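Local coordinates for BPH (Thiobacillus denitrificans, PDB 5OVS), which probably hydrolyses peptide bonds as a subunit of a fourteen-chain, double-ring bacterial homologue of the proteasome, at residues K[108-113]-K[122-127]; K[36-41]-K[180-185]; K[6-11]-K[150-155]; K[10-15]-K[184-189]. One frame throughout, in Å; residues are numbered along the deposited sequence.

Interactions 2, 3 and 4 all involve the sheet that holds strands 3-8, 11-16 and 182-187, whereas interaction 1 lies in the second sheet. Interaction 4 lies between interactions 2 and 3: its centre is about 12 Å from that of interaction 2 (sharing Phe184 and Val185) and about 11 Å from that of interaction 3 (sharing Gly10 and Arg11). Interaction 2 bridges the two sheets beside Lys37, whose NZ is hydrogen-bonded to Thr1 OG1, consistent with the N-terminal threonine site of the proteasome family. Interactions 1 and 4 meet in the interior, where Leu112 O packs 3.8 Å from Ile14 CD1. Interactions 1 and 3 lie farthest apart, about 23 Å between centres.

Interaction 1: residues K[108-113]-K[122-127]; sequences RMDVLI and VAAHRT
Val122 O is the best-held polar atom, gripped by two hydrogen bonds and one CA-H...O contact. Val111 N donates to Val122 O at 2.8 Å, nearly straight (167°) but from above the carbonyl plane; water 1 adds a longer bond, and Asp110 CA lies 3.4 Å from the same oxygen. The return bond from Val122 N to Val111 O (2.9 Å) lies in the carbonyl plane and completes an antiparallel hydrogen-bonded pair. On one face the two valines run side by side, Val111 CG2 3.9 Å from Val122 CB, while Ile113 CD1 crosses obliquely to Val122 CG2. Helix 74-91 covers Val122 through Ile77 and Trp81. Beyond the pair Asp110 takes over from the backbone: with CG anti to the carbonyl carbon (chi1 -60°), OD1 sits 2.7 Å from Ala124 N, met nearly along the C-O axis although the bond is bent at the hydrogen (131°). Water 1 also donates to Met109 O, which Ala124 CA approaches at 3.0 Å. An alanine in place of Asp110 would remove this acceptor for Ala124 N and would probably loosen the start of the turn. That type I turn, Ala123 to Arg126, links strands 118-122 and 128-131, so the contact belongs to the antiparallel meander 111-131, consistent with one sheet of the Ntn-hydrolase sandwich, as in proteasome subunits.

Interaction 2: residues K[36-41]-K[180-185]; sequences EKIIRV and PVQSFV
Glu36 meets the amide of Gln182 with its aliphatic part: CG lies a tight 3.0 Å from Gln182 NE2, the two side chains crossing at about a right angle. A bend at chi2 (97°) turns the carboxylate away, its plane 63° from that of the amide. Next comes Lys37, whose backbone N donates to water 2 at 2.9 Å; the water donates to Gln182 OE1 at 2.7 Å, a one-water bridge. The Lys37 side chain leads away to Asp17 OD1, Leu19 O and Thr1 OG1, consistent with the N-terminal threonine site of the proteasome family. Ile38 points at the other strand and slides past Gln182 in the opposite direction, so that CG1 and CD1 both flank OE1, CG1 at 3.8 Å. Its CD1 also reaches the edge of the Phe184 ring, 4.2 Å from CD1 of Phe184. An alanine in place of Gln182 would remove the amide and would probably break the water link to Lys37 N and uncover Ile38. At the interface between the two sheets of the sandwich, edge strand 38-41 meets edge strand 182-187: Tyr45 of strand 44-48 stacks on Phe184 and touches Ile38, while Val181 and Ser183 turn to helix 159-173.

Interaction 3: residues K[6-11]-K[150-155]; sequences VRKDGR and AAYRAP
A beta hairpin with a two-residue type I' turn, Lys8 to Arg11, is fastened to the C-terminal part of helix 141-151 and what follows it, at the surface of a fold consistent with the Ntn-hydrolase sandwich. Tyr152 and Lys8 reach across in opposite senses, each to a backbone carbonyl of the other segment. The Tyr152 side chain, CG anti to the backbone N (chi1 -175°), sends its ring tip-first toward strand 3-8, and OH donates to Arg7 O at 2.6 Å, nearly along the C=O axis (167°). Arg7 O also lies in the ring plane at the edge, as does Val6 CG1, 4.0 Å from Tyr152 CE1, the Val6 and Tyr152 side chains sliding past each other. Lys8 CB packs obliquely on the same CE1. From there the lysine runs extended past the ring; Lys8 NZ is 5.9 Å from the centroid of the Tyr152 ring, at most a weak cation-pi attraction. The tyrosine is hemmed in by Phe134, whose ring meets it at about 55°, and by the Arg153 guanidinium, one face of which receives Tyr152 CD2. Leu157 O, in the loop leading to helix 159-173, also accepts a hydrogen bond from Lys8 NZ. Lys8 NZ donates to Tyr152 O at 2.8 Å, standing above the carbonyl plane rather than on a lone pair, with Ala154 O 2.9 Å from the same NZ.

Interaction 4: residues K[10-15]-K[184-189]; sequences GRIAIA and FVMELS
Five backbone hydrogen bonds form the first shell, four of them paired. Ile12 N gives to Met186 O at 2.7 Å, almost straight (173°), and Met186 N returns to Ile12 O; Ile14 and Phe184 exchange a second such pair, and all four donors come in nearly along the C=O axes. The fifth, Leu188 N to Gly10 O (2.9 Å), approaches from above the carbonyl plane, where the strand 184-187 has ended. Between these rungs Arg11 with Glu187 and Ala13 with Val185 are non-hydrogen-bonded pairs; Val185 CA lies 3.3 Å from Ile12 O, a CA-H...O contact.

On the face of Arg11, Ala13, Val185 and Glu187 a salt bridge joins Arg11 NE to Glu187 OE2 at 3.0 Å. Both side chains bend at chi2 and run side by side, but guanidinium and carboxylate planes stand 58° apart, so they do not meet flat. Arg11 NH1 lies 3.8 Å from Val185 CG2, the two side chains crossing obliquely. Ile12, on the other face, reaches past the strand end, its CD1 3.6 Å from Leu188 CD1 and the side chains crossing at about a right angle, while Met186, bent at chi3, lays CG and CE along Ile12. Ile14 CG2 touches Phe184 CB at 4.0 Å.

Further out, helix 159-173 covers the Ala13 and Val185 side through Ala159 and Glu160; Tyr45 of the second sheet packs on Ile14 and Met186. A sheet edge with a helix on one face and another sheet on the other is typical of the alpha-beta-beta-alpha sandwich of Ntn hydrolases.

Interaction 1: residues K[108-113]-K[122-127]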
loop_
_atom_site.group_PDB
_atom_site.type_symbol
_atom_site.label_atom_id
_atom_site.label_comp_id
_atom_site.label_asym_id
_atom_site.label_seq_id
_atom_site.Cartn_x
_atom_site.Cartn_y
_atom_site.Cartn_z
ATOM N N ARG K 108 19.715 -7.035 18.530
ATOM C CA ARG K 108 20.247 -7.303 17.191
ATOM C C ARG K 108 21.479 -8.205 17.137
ATOM O O ARG K 108 22.068 -8.374 16.066
ATOM C CB ARG K 108 20.553 -6.003 16.442
ATOM C CG ARG K 108 19.405 -5.015 16.409
ATOM C CD ARG K 108 18.202 -5.555 15.669
ATOM N NE ARG K 108 17.346 -4.440 15.275
ATOM C CZ ARG K 108 17.239 -3.940 14.039
ATOM N NH1 ARG K 108 17.907 -4.471 13.014
ATOM N NH2 ARG K 108 16.429 -2.906 13.819
ATOM N N MET K 109 21.863 -8.800 18.259
ATOM C CA MET K 109 22.958 -9.737 18.257
ATOM C C MET K 109 22.603 -10.932 19.114
ATOM O O MET K 109 21.827 -10.835 20.057
ATOM C CB MET K 109 24.233 -9.070 18.757
ATOM C CG MET K 109 24.023 -8.254 20.003
ATOM S SD MET K 109 25.551 -7.857 20.845
ATOM C CE MET K 109 24.883 -6.990 22.256
ATOM N N ASP K 110 23.150 -12.074 18.748
ATOM C CA ASP K 110 23.067 -13.261 19.561
ATOM C C ASP K 110 24.490 -13.512 20.046
ATOM O O ASP K 110 25.439 -13.301 19.294
ATOM C CB ASP K 110 22.562 -14.426 18.724
ATOM C CG ASP K 110 21.177 -14.173 18.142
ATOM O OD1 ASP K 110 20.265 -13.777 18.892
ATOM O OD2 ASP K 110 20.984 -14.391 16.934
ATOM N N VAL K 111 24.669 -13.917 21.296
ATOM C CA VAL K 111 26.024 -14.241 21.759
ATOM C C VAL K 111 26.109 -15.543 22.525
ATOM O O VAL K 111 25.125 -16.006 23.095
ATOM C CB VAL K 111 26.650 -13.117 22.617
ATOM C CG1 VAL K 111 26.519 -11.788 21.906
ATOM C CG2 VAL K 111 26.025 -13.092 24.005
ATOM N N LEU K 112 27.296 -16.138 22.493
ATOM C CA LEU K 112 27.624 -17.256 23.359
ATOM C C LEU K 112 28.696 -16.767 24.355
ATOM O O LEU K 112 29.566 -15.977 23.999
ATOM C CB LEU K 112 28.107 -18.434 22.532
ATOM C CG LEU K 112 27.100 -18.901 21.464
ATOM C CD1 LEU K 112 27.736 -19.942 20.567
ATOM C CD2 LEU K 112 25.849 -19.460 22.113
ATOM N N ILE K 113 28.587 -17.206 25.604
ATOM C CA ILE K 113 29.483 -16.799 26.690
ATOM C C ILE K 113 30.053 -18.042 27.355
ATOM O O ILE K 113 29.319 -18.806 27.974
ATOM C CB ILE K 113 28.731 -15.997 27.747
ATOM C CG1 ILE K 113 28.190 -14.719 27.123
ATOM C CG2 ILE K 113 29.650 -15.680 28.946
ATOM C CD1 ILE K 113 27.131 -14.053 27.957
ATOM N N VAL K 122 22.964 -15.641 24.971
ATOM C CA VAL K 122 21.959 -14.596 25.060
ATOM C C VAL K 122 21.527 -14.294 23.653
ATOM O O VAL K 122 22.321 -13.797 22.861
ATOM C CB VAL K 122 22.497 -13.292 25.669
ATOM C CG1 VAL K 122 21.337 -12.342 25.983
ATOM C CG2 VAL K 122 23.307 -13.577 26.911
ATOM N N ALA K 123 20.271 -14.606 23.335
ATOM C CA ALA K 123 19.735 -14.298 22.026
ATOM C C ALA K 123 19.378 -12.812 21.996
ATOM O O ALA K 123 19.402 -12.140 23.033
ATOM C CB ALA K 123 18.529 -15.169 21.722
ATOM N N ALA K 124 19.049 -12.320 20.807
ATOM C CA ALA K 124 18.829 -10.889 20.554
ATOM C C ALA K 124 17.762 -10.240 21.441
ATOM O O ALA K 124 17.857 -9.052 21.759
ATOM C CB ALA K 124 18.484 -10.676 19.080
ATOM N N HIS K 125 16.758 -11.016 21.843
ATOM C CA HIS K 125 15.702 -10.512 22.715
ATOM C C HIS K 125 16.006 -10.744 24.212
ATOM O O HIS K 125 15.088 -10.815 25.036
ATOM C CB HIS K 125 14.373 -11.126 22.298
ATOM C CG HIS K 125 13.971 -10.763 20.899
ATOM N ND1 HIS K 125 14.223 -11.576 19.814
ATOM C CD2 HIS K 125 13.363 -9.655 20.404
ATOM C CE1 HIS K 125 13.774 -10.994 18.715
ATOM N NE2 HIS K 125 13.252 -9.826 19.045
ATOM N N ARG K 126 17.298 -10.833 24.539
ATOM C CA ARG K 126 17.808 -11.032 25.905
ATOM C C ARG K 126 17.359 -12.342 26.576
ATOM O O ARG K 126 17.292 -12.445 27.806
ATOM C CB ARG K 126 17.571 -9.788 26.765
ATOM C CG ARG K 126 18.522 -8.668 26.343
ATOM C CD ARG K 126 18.092 -7.277 26.785
ATOM N NE ARG K 126 16.693 -6.986 26.493
ATOM C CZ ARG K 126 16.195 -6.774 25.275
ATOM N NH1 ARG K 126 16.963 -6.830 24.189
ATOM N NH2 ARG K 126 14.903 -6.514 25.136
ATOM N N THR K 127 17.107 -13.341 25.741
ATOM C CA THR K 127 16.819 -14.683 26.182
ATOM C C THR K 127 18.101 -15.340 26.621
ATOM O O THR K 127 18.869 -15.786 25.779
ATOM C CB THR K 127 16.274 -15.528 25.009
ATOM O OG1 THR K 127 15.243 -14.800 24.338
ATOM C CG2 THR K 127 15.754 -16.872 25.497
HETATM O O HOH W 1 22.657 -10.554 22.733
#

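Interaction 2: residues K[36-41]-K[180-185]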
loop_
_atom_site.group_PDB
_atom_site.type_symbol
_atom_site.label_atom_id
_atom_site.label_comp_id
_atom_site.label_asym_id
_atom_site.label_seq_id
_atom_site.Cartn_x
_atom_site.Cartn_y
_atom_site.Cartn_z
ATOM N N GLU K 36 38.701 -11.324 14.345
ATOM C CA GLU K 36 38.243 -12.138 15.467
ATOM C C GLU K 36 36.845 -11.717 15.883
ATOM O O GLU K 36 36.568 -10.535 15.998
ATOM C CB GLU K 36 39.200 -12.011 16.674
ATOM C CG GLU K 36 40.452 -12.902 16.628
ATOM C CD GLU K 36 41.733 -12.235 16.121
ATOM O OE1 GLU K 36 41.687 -11.141 15.505
ATOM O OE2 GLU K 36 42.818 -12.825 16.350
ATOM N N LYS K 37 35.969 -12.696 16.108
ATOM C CA LYS K 37 34.601 -12.443 16.539
ATOM C C LYS K 37 34.380 -12.797 18.011
ATOM O O LYS K 37 33.242 -12.811 18.486
ATOM C CB LYS K 37 33.621 -13.211 15.647
ATOM C CG LYS K 37 33.746 -12.885 14.167
ATOM C CD LYS K 37 32.649 -13.573 13.364
ATOM C CE LYS K 37 32.774 -13.326 11.867
ATOM N NZ LYS K 37 31.734 -14.034 11.052
ATOM N N ILE K 38 35.460 -13.055 18.741
ATOM C CA ILE K 38 35.368 -13.416 20.149
ATOM C C ILE K 38 36.199 -12.443 20.987
ATOM O O ILE K 38 37.351 -12.183 20.673
ATOM C CB ILE K 38 35.884 -14.861 20.399
ATOM C CG1 ILE K 38 35.120 -15.872 19.550
ATOM C CG2 ILE K 38 35.781 -15.241 21.870
ATOM C CD1 ILE K 38 35.700 -17.268 19.600
ATOM N N ILE K 39 35.624 -11.939 22.072
ATOM C CA ILE K 39 36.354 -11.044 22.985
ATOM C C ILE K 39 36.418 -11.615 24.388
ATOM O O ILE K 39 35.554 -12.381 24.802
ATOM C CB ILE K 39 35.734 -9.616 23.054
ATOM C CG1 ILE K 39 34.280 -9.659 23.544
ATOM C CG2 ILE K 39 35.837 -8.930 21.705
ATOM C CD1 ILE K 39 33.599 -8.309 23.633
ATOM N N ARG K 40 37.443 -11.223 25.131
ATOM C CA ARG K 40 37.561 -11.637 26.516
ATOM C C ARG K 40 36.841 -10.606 27.324
ATOM O O ARG K 40 36.953 -9.434 27.036
ATOM C CB ARG K 40 39.016 -11.703 26.964
ATOM C CG ARG K 40 39.943 -12.477 26.033
ATOM C CD ARG K 40 41.231 -12.931 26.726
ATOM N NE ARG K 40 41.477 -12.182 27.962
ATOM C CZ ARG K 40 41.498 -12.692 29.197
ATOM N NH1 ARG K 40 41.330 -13.997 29.422
ATOM N NH2 ARG K 40 41.716 -11.884 30.230
ATOM N N VAL K 41 36.068 -11.042 28.304
ATOM C CA VAL K 41 35.497 -10.138 29.296
ATOM C C VAL K 41 35.673 -10.789 30.671
ATOM O O VAL K 41 34.946 -11.721 31.028
ATOM C CB VAL K 41 34.012 -9.843 29.018
ATOM C CG1 VAL K 41 33.464 -8.875 30.050
ATOM C CG2 VAL K 41 33.834 -9.277 27.621
ATOM N N PRO K 180 39.642 -19.038 8.329
ATOM C CA PRO K 180 39.876 -19.990 9.420
ATOM C C PRO K 180 38.887 -19.883 10.562
ATOM O O PRO K 180 38.173 -18.882 10.696
ATOM C CB PRO K 180 41.275 -19.614 9.921
ATOM C CG PRO K 180 41.381 -18.160 9.623
ATOM C CD PRO K 180 40.640 -17.953 8.335
ATOM N N VAL K 181 38.869 -20.937 11.369
ATOM C CA VAL K 181 38.157 -20.967 12.625
ATOM C C VAL K 181 39.075 -20.523 13.770
ATOM O O VAL K 181 40.226 -20.929 13.854
ATOM C CB VAL K 181 37.692 -22.402 12.929
ATOM C CG1 VAL K 181 36.804 -22.429 14.169
ATOM C CG2 VAL K 181 36.992 -22.986 11.698
ATOM N N GLN K 182 38.536 -19.711 14.661
ATOM C CA GLN K 182 39.220 -19.310 15.876
ATOM C C GLN K 182 38.562 -20.049 17.029
ATOM O O GLN K 182 37.357 -20.276 17.000
ATOM C CB GLN K 182 39.033 -17.810 16.066
ATOM C CG GLN K 182 39.634 -17.242 17.335
ATOM C CD GLN K 182 39.118 -15.847 17.662
ATOM O OE1 GLN K 182 38.053 -15.422 17.183
ATOM N NE2 GLN K 182 39.866 -15.126 18.501
ATOM N N SER K 183 39.329 -20.416 18.048
ATOM C CA SER K 183 38.725 -21.039 19.212
ATOM C C SER K 183 39.530 -20.854 20.493
ATOM O O SER K 183 40.701 -20.529 20.463
ATOM C CB SER K 183 38.505 -22.521 18.967
ATOM O OG SER K 183 39.734 -23.201 18.797
ATOM N N PHE K 184 38.865 -21.070 21.616
ATOM C CA PHE K 184 39.507 -21.049 22.911
ATOM C C PHE K 184 38.976 -22.215 23.713
ATOM O O PHE K 184 37.847 -22.654 23.484
ATOM C CB PHE K 184 39.198 -19.742 23.640
ATOM C CG PHE K 184 39.783 -18.530 22.976
ATOM C CD1 PHE K 184 39.142 -17.938 21.901
ATOM C CD2 PHE K 184 40.982 -17.983 23.418
ATOM C CE1 PHE K 184 39.683 -16.821 21.279
ATOM C CE2 PHE K 184 41.516 -16.857 22.804
ATOM C CZ PHE K 184 40.866 -16.275 21.734
ATOM N N VAL K 185 39.786 -22.711 24.643
ATOM C CA VAL K 185 39.388 -23.799 25.520
ATOM C C VAL K 185 39.803 -23.474 26.957
ATOM O O VAL K 185 40.816 -22.807 27.191
ATOM C CB VAL K 185 39.982 -25.151 25.045
ATOM C CG1 VAL K 185 41.486 -25.206 25.241
ATOM C CG2 VAL K 185 39.302 -26.327 25.741
HETATM O O HOH W 2 36.492 -15.327 15.013
#

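Interaction 3: residues K[6-11]-K[150-155]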
loop_
_atom_site.group_PDB
_atom_site.type_symbol
_atom_site.label_atom_id
_atom_site.label_comp_id
_atom_site.label_asym_id
_atom_site.label_seq_id
_atom_site.Cartn_x
_atom_site.Cartn_y
_atom_site.Cartn_z
ATOM N N VAL K 6 30.768 -25.352 23.499
ATOM C CA VAL K 6 30.750 -26.770 23.819
ATOM C C VAL K 6 31.322 -27.023 25.215
ATOM O O VAL K 6 32.302 -26.398 25.654
ATOM C CB VAL K 6 31.541 -27.591 22.794
ATOM C CG1 VAL K 6 31.477 -29.071 23.142
ATOM C CG2 VAL K 6 31.016 -27.343 21.383
ATOM N N ARG K 7 30.685 -27.976 25.877
ATOM C CA ARG K 7 30.994 -28.393 27.212
ATOM C C ARG K 7 31.147 -29.912 27.148
ATOM O O ARG K 7 30.189 -30.617 26.854
ATOM C CB ARG K 7 29.791 -27.997 28.061
ATOM C CG ARG K 7 29.948 -28.175 29.551
ATOM C CD ARG K 7 28.597 -28.391 30.211
ATOM N NE ARG K 7 28.803 -29.008 31.515
ATOM C CZ ARG K 7 28.642 -28.407 32.689
ATOM N NH1 ARG K 7 28.230 -27.147 32.766
ATOM N NH2 ARG K 7 28.881 -29.089 33.800
ATOM N N LYS K 8 32.343 -30.437 27.378
ATOM C CA LYS K 8 32.523 -31.886 27.299
ATOM C C LYS K 8 33.755 -32.335 28.043
ATOM O O LYS K 8 34.812 -31.737 27.895
ATOM C CB LYS K 8 32.631 -32.339 25.842
ATOM C CG LYS K 8 32.953 -33.814 25.690
ATOM C CD LYS K 8 33.070 -34.242 24.239
ATOM C CE LYS K 8 33.505 -35.698 24.153
ATOM N NZ LYS K 8 33.486 -36.243 22.767
ATOM N N ASP K 9 33.599 -33.404 28.827
ATOM C CA ASP K 9 34.693 -34.019 29.593
ATOM C C ASP K 9 35.478 -33.056 30.501
ATOM O O ASP K 9 36.710 -33.071 30.502
ATOM C CB ASP K 9 35.665 -34.745 28.649
ATOM C CG ASP K 9 35.027 -35.912 27.926
ATOM O OD1 ASP K 9 34.105 -36.545 28.471
ATOM O OD2 ASP K 9 35.476 -36.213 26.809
ATOM N N GLY K 10 34.763 -32.240 31.275
ATOM C CA GLY K 10 35.390 -31.308 32.223
ATOM C C GLY K 10 36.078 -30.111 31.578
ATOM O O GLY K 10 36.822 -29.380 32.238
ATOM N N ARG K 11 35.795 -29.899 30.296
ATOM C CA ARG K 11 36.452 -28.889 29.474
ATOM C C ARG K 11 35.373 -28.055 28.789
ATOM O O ARG K 11 34.336 -28.587 28.417
ATOM C CB ARG K 11 37.285 -29.581 28.399
ATOM C CG ARG K 11 38.673 -30.018 28.822
ATOM C CD ARG K 11 39.652 -28.930 28.452
ATOM N NE ARG K 11 41.049 -29.339 28.479
ATOM C CZ ARG K 11 41.800 -29.581 27.400
ATOM N NH1 ARG K 11 41.314 -29.479 26.157
ATOM N NH2 ARG K 11 43.067 -29.948 27.566
ATOM N N ALA K 150 26.328 -34.742 15.458
ATOM C CA ALA K 150 26.972 -35.950 14.953
ATOM C C ALA K 150 28.284 -36.293 15.644
ATOM O O ALA K 150 28.630 -37.459 15.746
ATOM C CB ALA K 150 27.221 -35.813 13.466
ATOM N N ALA K 151 29.018 -35.287 16.102
ATOM C CA ALA K 151 30.379 -35.478 16.600
ATOM C C ALA K 151 30.531 -35.356 18.117
ATOM O O ALA K 151 31.611 -35.600 18.653
ATOM C CB ALA K 151 31.293 -34.464 15.928
ATOM N N TYR K 152 29.469 -34.970 18.811
ATOM C CA TYR K 152 29.585 -34.665 20.232
ATOM C C TYR K 152 30.077 -35.863 21.032
ATOM O O TYR K 152 30.912 -35.730 21.929
ATOM C CB TYR K 152 28.249 -34.183 20.793
ATOM C CG TYR K 152 28.342 -33.748 22.231
ATOM C CD1 TYR K 152 29.169 -32.693 22.607
ATOM C CD2 TYR K 152 27.604 -34.382 23.211
ATOM C CE1 TYR K 152 29.257 -32.283 23.928
ATOM C CE2 TYR K 152 27.689 -33.997 24.531
ATOM C CZ TYR K 152 28.513 -32.950 24.893
ATOM O OH TYR K 152 28.561 -32.574 26.215
ATOM N N ARG K 153 29.571 -37.038 20.686
ATOM C CA ARG K 153 29.908 -38.237 21.415
ATOM C C ARG K 153 30.983 -39.068 20.732
ATOM O O ARG K 153 31.215 -40.189 21.136
ATOM C CB ARG K 153 28.645 -39.056 21.657
ATOM C CG ARG K 153 27.588 -38.251 22.391
ATOM C CD ARG K 153 26.350 -39.055 22.749
ATOM N NE ARG K 153 25.742 -38.553 23.988
ATOM C CZ ARG K 153 24.931 -37.496 24.085
ATOM N NH1 ARG K 153 24.589 -36.781 23.010
ATOM N NH2 ARG K 153 24.448 -37.153 25.277
ATOM N N ALA K 154 31.660 -38.531 19.726
ATOM C CA ALA K 154 32.812 -39.221 19.164
ATOM C C ALA K 154 33.938 -39.148 20.183
ATOM O O ALA K 154 34.310 -38.068 20.606
ATOM C CB ALA K 154 33.248 -38.587 17.857
ATOM N N PRO K 155 34.486 -40.304 20.585
ATOM C CA PRO K 155 35.430 -40.296 21.709
ATOM C C PRO K 155 36.775 -39.645 21.415
ATOM O O PRO K 155 37.440 -39.169 22.336
ATOM C CB PRO K 155 35.610 -41.782 22.042
ATOM C CG PRO K 155 35.086 -42.549 20.867
ATOM C CD PRO K 155 34.106 -41.667 20.164
#

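Interaction 4: residues K[10-15]-K[184-189]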
loop_
_atom_site.group_PDB
_atom_site.type_symbol
_atom_site.label_atom_id
_atom_site.label_comp_id
_atom_site.label_asym_id
_atom_site.label_seq_id
_atom_site.Cartn_x
_atom_site.Cartn_y
_atom_site.Cartn_z
ATOM N N GLY K 10 34.763 -32.240 31.275
ATOM C CA GLY K 10 35.390 -31.308 32.223
ATOM C C GLY K 10 36.078 -30.111 31.578
ATOM O O GLY K 10 36.822 -29.380 32.238
ATOM N N ARG K 11 35.795 -29.899 30.296
ATOM C CA ARG K 11 36.452 -28.889 29.474
ATOM C C ARG K 11 35.373 -28.055 28.789
ATOM O O ARG K 11 34.336 -28.587 28.417
ATOM C CB ARG K 11 37.285 -29.581 28.399
ATOM C CG ARG K 11 38.673 -30.018 28.822
ATOM C CD ARG K 11 39.652 -28.930 28.452
ATOM N NE ARG K 11 41.049 -29.339 28.479
ATOM C CZ ARG K 11 41.800 -29.581 27.400
ATOM N NH1 ARG K 11 41.314 -29.479 26.157
ATOM N NH2 ARG K 11 43.067 -29.948 27.566
ATOM N N ILE K 12 35.636 -26.764 28.597
ATOM C CA ILE K 12 34.700 -25.873 27.930
ATOM C C ILE K 12 35.412 -25.240 26.753
ATOM O O ILE K 12 36.541 -24.784 26.888
ATOM C CB ILE K 12 34.155 -24.806 28.900
ATOM C CG1 ILE K 12 33.070 -25.420 29.788
ATOM C CG2 ILE K 12 33.604 -23.603 28.154
ATOM C CD1 ILE K 12 32.681 -24.573 30.985
ATOM N N ALA K 13 34.758 -25.236 25.591
ATOM C CA ALA K 13 35.329 -24.616 24.402
ATOM C C ALA K 13 34.349 -23.693 23.716
ATOM O O ALA K 13 33.143 -23.784 23.917
ATOM C CB ALA K 13 35.821 -25.660 23.428
ATOM N N ILE K 14 34.899 -22.782 22.923
ATOM C CA ILE K 14 34.115 -21.786 22.216
ATOM C C ILE K 14 34.835 -21.469 20.912
ATOM O O ILE K 14 36.071 -21.378 20.886
ATOM C CB ILE K 14 33.871 -20.530 23.091
ATOM C CG1 ILE K 14 32.900 -19.570 22.404
ATOM C CG2 ILE K 14 35.177 -19.825 23.457
ATOM C CD1 ILE K 14 32.416 -18.447 23.291
ATOM N N ALA K 15 34.077 -21.362 19.817
ATOM C CA ALA K 15 34.687 -21.100 18.509
ATOM C C ALA K 15 33.889 -20.121 17.663
ATOM O O ALA K 15 32.756 -19.781 17.984
ATOM C CB ALA K 15 34.900 -22.402 17.758
ATOM N N PHE K 184 38.865 -21.070 21.616
ATOM C CA PHE K 184 39.507 -21.049 22.911
ATOM C C PHE K 184 38.976 -22.215 23.713
ATOM O O PHE K 184 37.847 -22.654 23.484
ATOM C CB PHE K 184 39.198 -19.742 23.640
ATOM C CG PHE K 184 39.783 -18.530 22.976
ATOM C CD1 PHE K 184 39.142 -17.938 21.901
ATOM C CD2 PHE K 184 40.982 -17.983 23.418
ATOM C CE1 PHE K 184 39.683 -16.821 21.279
ATOM C CE2 PHE K 184 41.516 -16.857 22.804
ATOM C CZ PHE K 184 40.866 -16.275 21.734
ATOM N N VAL K 185 39.786 -22.711 24.643
ATOM C CA VAL K 185 39.388 -23.799 25.520
ATOM C C VAL K 185 39.803 -23.474 26.957
ATOM O O VAL K 185 40.816 -22.807 27.191
ATOM C CB VAL K 185 39.982 -25.151 25.045
ATOM C CG1 VAL K 185 41.486 -25.206 25.241
ATOM C CG2 VAL K 185 39.302 -26.327 25.741
ATOM N N MET K 186 38.996 -23.928 27.912
ATOM C CA MET K 186 39.282 -23.728 29.326
ATOM C C MET K 186 38.733 -24.878 30.149
ATOM O O MET K 186 37.923 -25.680 29.663
ATOM C CB MET K 186 38.675 -22.409 29.804
ATOM C CG MET K 186 37.164 -22.438 29.962
ATOM S SD MET K 186 36.382 -20.827 29.748
ATOM C CE MET K 186 36.443 -20.734 27.957
ATOM N N GLU K 187 39.167 -24.937 31.405
ATOM C CA GLU K 187 38.749 -25.993 32.312
ATOM C C GLU K 187 37.399 -25.637 32.952
ATOM O O GLU K 187 37.147 -24.481 33.298
ATOM C CB GLU K 187 39.816 -26.227 33.395
ATOM C CG GLU K 187 41.239 -26.429 32.877
ATOM C CD GLU K 187 41.359 -27.544 31.840
ATOM O OE1 GLU K 187 41.762 -28.673 32.206
ATOM O OE2 GLU K 187 41.051 -27.296 30.656
ATOM N N LEU K 188 36.526 -26.637 33.078
ATOM C CA LEU K 188 35.302 -26.508 33.847
ATOM C C LEU K 188 35.717 -26.417 35.305
ATOM O O LEU K 188 36.498 -27.240 35.782
ATOM C CB LEU K 188 34.437 -27.738 33.631
ATOM C CG LEU K 188 33.099 -27.821 34.360
ATOM C CD1 LEU K 188 32.117 -26.826 33.770
ATOM C CD2 LEU K 188 32.535 -29.235 34.279
ATOM N N SER K 189 35.221 -25.421 36.021
ATOM C CA SER K 189 35.680 -25.213 37.384
ATOM C C SER K 189 35.113 -26.317 38.272
ATOM O O SER K 189 34.063 -26.886 37.971
ATOM C CB SER K 189 35.309 -23.816 37.893
ATOM O OG SER K 189 33.915 -23.684 38.044
#